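Local coordinates for phenylacetate-CoA oxygenase subunit PaaB (Ralstonia eutropha JMP134, PDB 3EGR) that serves as a subunit of the phenylacetate-CoA oxygenase, an enzyme of phenylacetic acid degradation, at the interface of chains A and B. Residues are numbered along the deposited sequence; one frame, centred on the assembly and turned at random. Chains: chain A/B, phenylacetate-CoA oxygenase subunit PaaB.

Contact 1: the interface of chains A and B. Residues chain A 33-34, 37, 53-57; chain B 56, 60-63.
The indole of A:Trp54 is the flat group of this contact, and a branched residue of the partner chain lies against one of its faces. B:Ile61 sets its CG2 methyl over the five-membered ring, 3.9 Å from the centroid and displaced toward the rim, in a CH-pi contact. Two torsions produce the fit: chi1 of -62° sets CG1 beside the backbone N and CG2 anti to it, and chi2 of -179° extends the chain so that CD1 reaches the six-membered ring near CE3 and CZ3. From the same side, but out beyond the CD1-NE1 rim, the CB methyl of B:Ala63 comes within 3.6 Å of CD1 of A:Trp54.

Beneath the side chains, strand 52-57 of chain A pairs antiparallel with the short strand 62-63 of chain B. The amide N of A:Val55 donates to the carbonyl O of B:Thr62 over 3.0 Å, nearly straight and in the carbonyl plane. The return bond, from B:Thr62 N to A:Val55 O, is equally long and runs nearly along the C=O axis.

B:Thr62 buries 90 Å² and uses both of its branches. Its hydroxyl OG1, anti to its own carbonyl carbon, contacts a water at 2.6 Å; that water also meets the carbonyl oxygens of A:Val55 and B:Ala60, joining the two chains. CG2 points instead toward helix 33-45, where it lies 3.8 Å from A:Leu37 CD1 and is crossed at about a right angle by the bent side chain of A:Gln34. A:Ala33 presents its methyl to OG1.

Farther along strand 52-57, A:Val56 and B:Val56 meet tip to tip through their CG1 methyls, 3.5 Å apart. The site is an intermolecular beta-sheet extension: the short strand 62-63 that follows the 3-10 helix 58-60 of one subunit adds to strand 52-57 of the other, and with its symmetry twin it makes the exchange of segments reciprocal, probably stabilising a dimer.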
# COMPACT_ATOMS: atom_id res chain seq x y z
N ALA A 33 -5.00 -1.19 10.17
CA ALA A 33 -3.77 -1.89 10.49
C ALA A 33 -3.67 -2.17 12.00
O ALA A 33 -3.20 -3.24 12.41
CB ALA A 33 -2.55 -1.13 9.99
N GLN A 34 -4.14 -1.25 12.81
CA GLN A 34 -4.03 -1.43 14.26
C GLN A 34 -4.99 -2.49 14.78
O GLN A 34 -4.64 -3.24 15.69
CB GLN A 34 -4.20 -0.11 14.99
CG GLN A 34 -3.02 0.84 14.75
CD GLN A 34 -1.68 0.28 15.24
OE1 GLN A 34 -1.55 -0.15 16.39
NE2 GLN A 34 -0.67 0.30 14.36
N LEU A 37 -3.41 -5.85 13.74
CA LEU A 37 -2.36 -6.21 14.70
C LEU A 37 -2.94 -6.81 15.97
O LEU A 37 -2.54 -7.88 16.39
CB LEU A 37 -1.53 -4.97 15.09
CG LEU A 37 -0.29 -4.68 14.26
CD1 LEU A 37 0.29 -3.37 14.74
CD2 LEU A 37 0.71 -5.83 14.37
N ILE A 53 5.02 -9.11 15.14
CA ILE A 53 3.95 -9.29 14.16
C ILE A 53 3.98 -8.20 13.08
O ILE A 53 4.07 -7.01 13.37
CB ILE A 53 2.54 -9.25 14.84
CG1 ILE A 53 2.53 -10.09 16.13
CG2 ILE A 53 1.44 -9.74 13.87
CD1 ILE A 53 1.21 -10.02 16.91
N TRP A 54 3.89 -8.62 11.82
CA TRP A 54 3.69 -7.71 10.69
C TRP A 54 2.35 -7.99 10.04
O TRP A 54 2.03 -9.15 9.73
CB TRP A 54 4.77 -7.90 9.62
CG TRP A 54 6.14 -7.44 9.97
CD1 TRP A 54 6.51 -6.78 11.11
CD2 TRP A 54 7.31 -7.54 9.16
NE1 TRP A 54 7.86 -6.48 11.05
CE2 TRP A 54 8.37 -6.94 9.87
CE3 TRP A 54 7.57 -8.09 7.89
CZ2 TRP A 54 9.67 -6.88 9.36
CZ3 TRP A 54 8.86 -8.02 7.39
CH2 TRP A 54 9.90 -7.43 8.13
N VAL A 55 1.57 -6.93 9.82
CA VAL A 55 0.36 -7.01 9.03
C VAL A 55 0.50 -6.16 7.77
O VAL A 55 1.11 -5.08 7.79
CB VAL A 55 -0.91 -6.60 9.83
CG1 VAL A 55 -1.16 -7.59 10.98
CG2 VAL A 55 -0.85 -5.14 10.32
N VAL A 56 -0.08 -6.66 6.69
CA VAL A 56 0.00 -6.05 5.37
C VAL A 56 -1.33 -6.23 4.67
O VAL A 56 -1.84 -7.36 4.60
CB VAL A 56 1.07 -6.74 4.51
CG1 VAL A 56 1.30 -5.96 3.26
CG2 VAL A 56 2.35 -6.89 5.30
N PRO A 57 -1.92 -5.14 4.17
CA PRO A 57 -3.11 -5.32 3.37
C PRO A 57 -2.76 -6.15 2.15
O PRO A 57 -1.72 -5.91 1.54
CB PRO A 57 -3.51 -3.90 2.97
CG PRO A 57 -2.40 -3.04 3.30
CD PRO A 57 -1.54 -3.72 4.30
N VAL B 56 6.48 -6.61 -1.33
CA VAL B 56 5.65 -5.62 -0.65
C VAL B 56 6.47 -4.38 -0.39
O VAL B 56 7.57 -4.48 0.13
CB VAL B 56 5.24 -6.12 0.75
CG1 VAL B 56 4.13 -5.28 1.27
CG2 VAL B 56 4.81 -7.57 0.69
N ALA B 60 4.04 -0.34 3.21
CA ALA B 60 2.80 -1.12 3.40
C ALA B 60 2.72 -1.96 4.69
O ALA B 60 1.64 -2.36 5.11
CB ALA B 60 2.57 -2.04 2.19
N ILE B 61 3.86 -2.25 5.30
CA ILE B 61 3.92 -3.11 6.49
C ILE B 61 3.66 -2.29 7.74
O ILE B 61 4.24 -1.21 7.86
CB ILE B 61 5.30 -3.75 6.60
CG1 ILE B 61 5.55 -4.63 5.37
CG2 ILE B 61 5.45 -4.54 7.90
CD1 ILE B 61 6.87 -5.33 5.39
N THR B 62 2.80 -2.77 8.65
CA THR B 62 2.69 -2.19 9.99
C THR B 62 3.15 -3.22 11.01
O THR B 62 2.64 -4.35 11.02
CB THR B 62 1.24 -1.77 10.35
OG1 THR B 62 0.73 -0.86 9.38
CG2 THR B 62 1.18 -1.12 11.74
N ALA B 63 4.09 -2.83 11.88
CA ALA B 63 4.73 -3.76 12.83
C ALA B 63 4.23 -3.55 14.23
O ALA B 63 3.80 -2.46 14.58
CB ALA B 63 6.25 -3.61 12.80
O HOH W 1 -0.05 -2.07 7.22

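Contact 2: the interface of chains A and B. Residues chain A 13, 22-24; chain B 13, 21-24, 54.
A:His24, with 69 Å² buried, is the principal residue of this contact. Its CG is anti to the backbone N (chi1 -178°), which brings one face of the imidazole over the rim of the B:Trp54 indole. The two rings meet edge to face, their planes 69° apart, with the tryptophan CH2 lying 3.7 Å from CE1 of A:His24. Behind the indole, the ring of B:His22 packs on one of its faces and so helps to position it.

The backbone N of A:His24 donates to B:His22 O over 3.0 Å, and B:His24 N makes the matching bond to A:His22 O. Both are almost straight and run nearly along the C=O axis, bracketing the antiparallel bridge between A:Lys23 and B:Lys23. One water links ND1 of A:His24, at 2.7 Å, to the backbone N and ND1 of B:His22; a second repeats the arrangement with the chains exchanged. The paired imidazole nitrogens may therefore influence each other's ionisation through water.

A:Phe13 buries 43 Å². Its ring stacks on that of B:Phe13, with centroids 4.3 Å apart and planes tilted by 26°. The rings overlap toward their rims, CD2 of A:Phe13 lying 3.5 Å from CE2 of B:Phe13. On the opposite face of A:Phe13 sits CD2 of its own A:His24, while its CZ tip reaches the B:Trp54 edge, 3.8 Å from CZ3.

The modelled part of A:Lys23 is extended, lies alongside B:Lys23 and crosses B:Glu21 obliquely; its incomplete side chain supports no salt bridge. This two-fold strand-to-strand junction joins the subunits' sheets through strand 23-29, with an aromatic layer beneath it that probably steadies the dimer.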
# COMPACT_ATOMS: atom_id res chain seq x y z
N PHE A 13 2.30 -11.86 9.18
CA PHE A 13 3.61 -12.51 9.26
C PHE A 13 4.09 -12.37 10.69
O PHE A 13 4.01 -11.27 11.25
CB PHE A 13 4.61 -11.84 8.32
CG PHE A 13 4.14 -11.73 6.90
CD1 PHE A 13 3.28 -10.72 6.51
CD2 PHE A 13 4.56 -12.63 5.94
CE1 PHE A 13 2.84 -10.62 5.21
CE2 PHE A 13 4.12 -12.53 4.63
CZ PHE A 13 3.26 -11.53 4.27
N HIS A 22 10.46 -13.41 9.79
CA HIS A 22 9.01 -13.39 9.80
C HIS A 22 8.48 -14.44 8.81
O HIS A 22 8.93 -14.50 7.67
CB HIS A 22 8.49 -11.99 9.43
CG HIS A 22 8.64 -10.97 10.52
ND1 HIS A 22 9.83 -10.30 10.76
CD2 HIS A 22 7.75 -10.49 11.43
CE1 HIS A 22 9.66 -9.46 11.77
NE2 HIS A 22 8.41 -9.55 12.19
N LYS A 23 7.55 -15.28 9.27
CA LYS A 23 6.92 -16.31 8.44
C LYS A 23 5.43 -15.97 8.31
O LYS A 23 4.78 -15.58 9.29
CB LYS A 23 7.07 -17.73 9.05
CG LYS A 23 8.52 -18.20 9.34
CD LYS A 23 8.63 -19.65 9.90
N HIS A 24 4.90 -16.11 7.10
CA HIS A 24 3.47 -15.92 6.86
C HIS A 24 2.70 -17.00 7.58
O HIS A 24 2.98 -18.18 7.39
CB HIS A 24 3.18 -16.01 5.37
CG HIS A 24 1.75 -15.78 5.02
ND1 HIS A 24 1.02 -16.66 4.24
CD2 HIS A 24 0.91 -14.75 5.31
CE1 HIS A 24 -0.21 -16.19 4.08
NE2 HIS A 24 -0.30 -15.03 4.71
N PHE B 13 9.37 -11.93 0.47
CA PHE B 13 9.03 -13.21 1.09
C PHE B 13 9.06 -14.30 0.02
O PHE B 13 8.55 -14.10 -1.09
CB PHE B 13 7.65 -13.15 1.75
CG PHE B 13 7.45 -11.95 2.63
CD1 PHE B 13 7.15 -10.71 2.08
CD2 PHE B 13 7.60 -12.05 4.00
CE1 PHE B 13 7.00 -9.59 2.89
CE2 PHE B 13 7.45 -10.96 4.82
CZ PHE B 13 7.15 -9.72 4.26
N GLU B 21 5.18 -22.20 3.62
CA GLU B 21 4.77 -20.81 3.85
C GLU B 21 5.82 -19.80 3.38
O GLU B 21 7.01 -20.10 3.34
CB GLU B 21 4.42 -20.59 5.32
CG GLU B 21 5.62 -20.51 6.29
CD GLU B 21 6.21 -21.87 6.69
OE1 GLU B 21 5.86 -22.93 6.11
OE2 GLU B 21 7.06 -21.86 7.62
N HIS B 22 5.40 -18.59 3.02
CA HIS B 22 6.37 -17.58 2.61
C HIS B 22 7.20 -17.05 3.80
O HIS B 22 6.65 -16.58 4.77
CB HIS B 22 5.67 -16.44 1.90
CG HIS B 22 5.11 -16.83 0.58
ND1 HIS B 22 3.98 -17.61 0.45
CD2 HIS B 22 5.51 -16.54 -0.68
CE1 HIS B 22 3.72 -17.79 -0.83
NE2 HIS B 22 4.63 -17.15 -1.54
N LYS B 23 8.52 -17.17 3.71
CA LYS B 23 9.44 -16.66 4.73
C LYS B 23 10.05 -15.36 4.21
O LYS B 23 10.40 -15.26 3.03
CB LYS B 23 10.57 -17.65 5.01
CG LYS B 23 10.16 -19.03 5.56
CD LYS B 23 11.36 -19.95 5.90
N HIS B 24 10.16 -14.36 5.08
CA HIS B 24 10.85 -13.12 4.75
C HIS B 24 12.29 -13.46 4.56
O HIS B 24 12.86 -14.16 5.39
CB HIS B 24 10.74 -12.13 5.91
CG HIS B 24 11.36 -10.79 5.62
ND1 HIS B 24 12.37 -10.26 6.40
CD2 HIS B 24 11.08 -9.87 4.67
CE1 HIS B 24 12.70 -9.08 5.92
NE2 HIS B 24 11.93 -8.81 4.88
N TRP B 54 6.86 -13.18 -3.07
CA TRP B 54 6.01 -12.03 -2.84
C TRP B 54 6.89 -10.78 -2.60
O TRP B 54 7.85 -10.85 -1.83
CB TRP B 54 5.15 -12.23 -1.59
CG TRP B 54 4.05 -13.23 -1.68
CD1 TRP B 54 3.62 -13.89 -2.78
CD2 TRP B 54 3.19 -13.63 -0.61
NE1 TRP B 54 2.56 -14.70 -2.46
CE2 TRP B 54 2.27 -14.55 -1.13
CE3 TRP B 54 3.11 -13.28 0.75
CZ2 TRP B 54 1.29 -15.14 -0.36
CZ3 TRP B 54 2.13 -13.86 1.52
CH2 TRP B 54 1.22 -14.79 0.96
O HOH W 2 11.98 -11.16 9.15
O HOH W 3 2.53 -18.32 2.79

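Contact 1 and contact 2 are parts of one two-fold interface between chains A and B, the centres of their C-alpha atoms about 13 Å apart. Strand 52-57 serves both: its tryptophan takes part in contact 1 from chain A and in contact 2 from chain B. By symmetry A:Trp54 and B:Trp54 each meet both the exchanged segment and the aromatic layer. Contact 2 straddles the two-fold axis at the A:Lys23-B:Lys23 bridge; contact 1 touches it at the paired valines, while its strand pairing lies off-axis and recurs with the chains exchanged. Together they suggest an interlocked dimer, two of which could make up the deposited four-chain assembly.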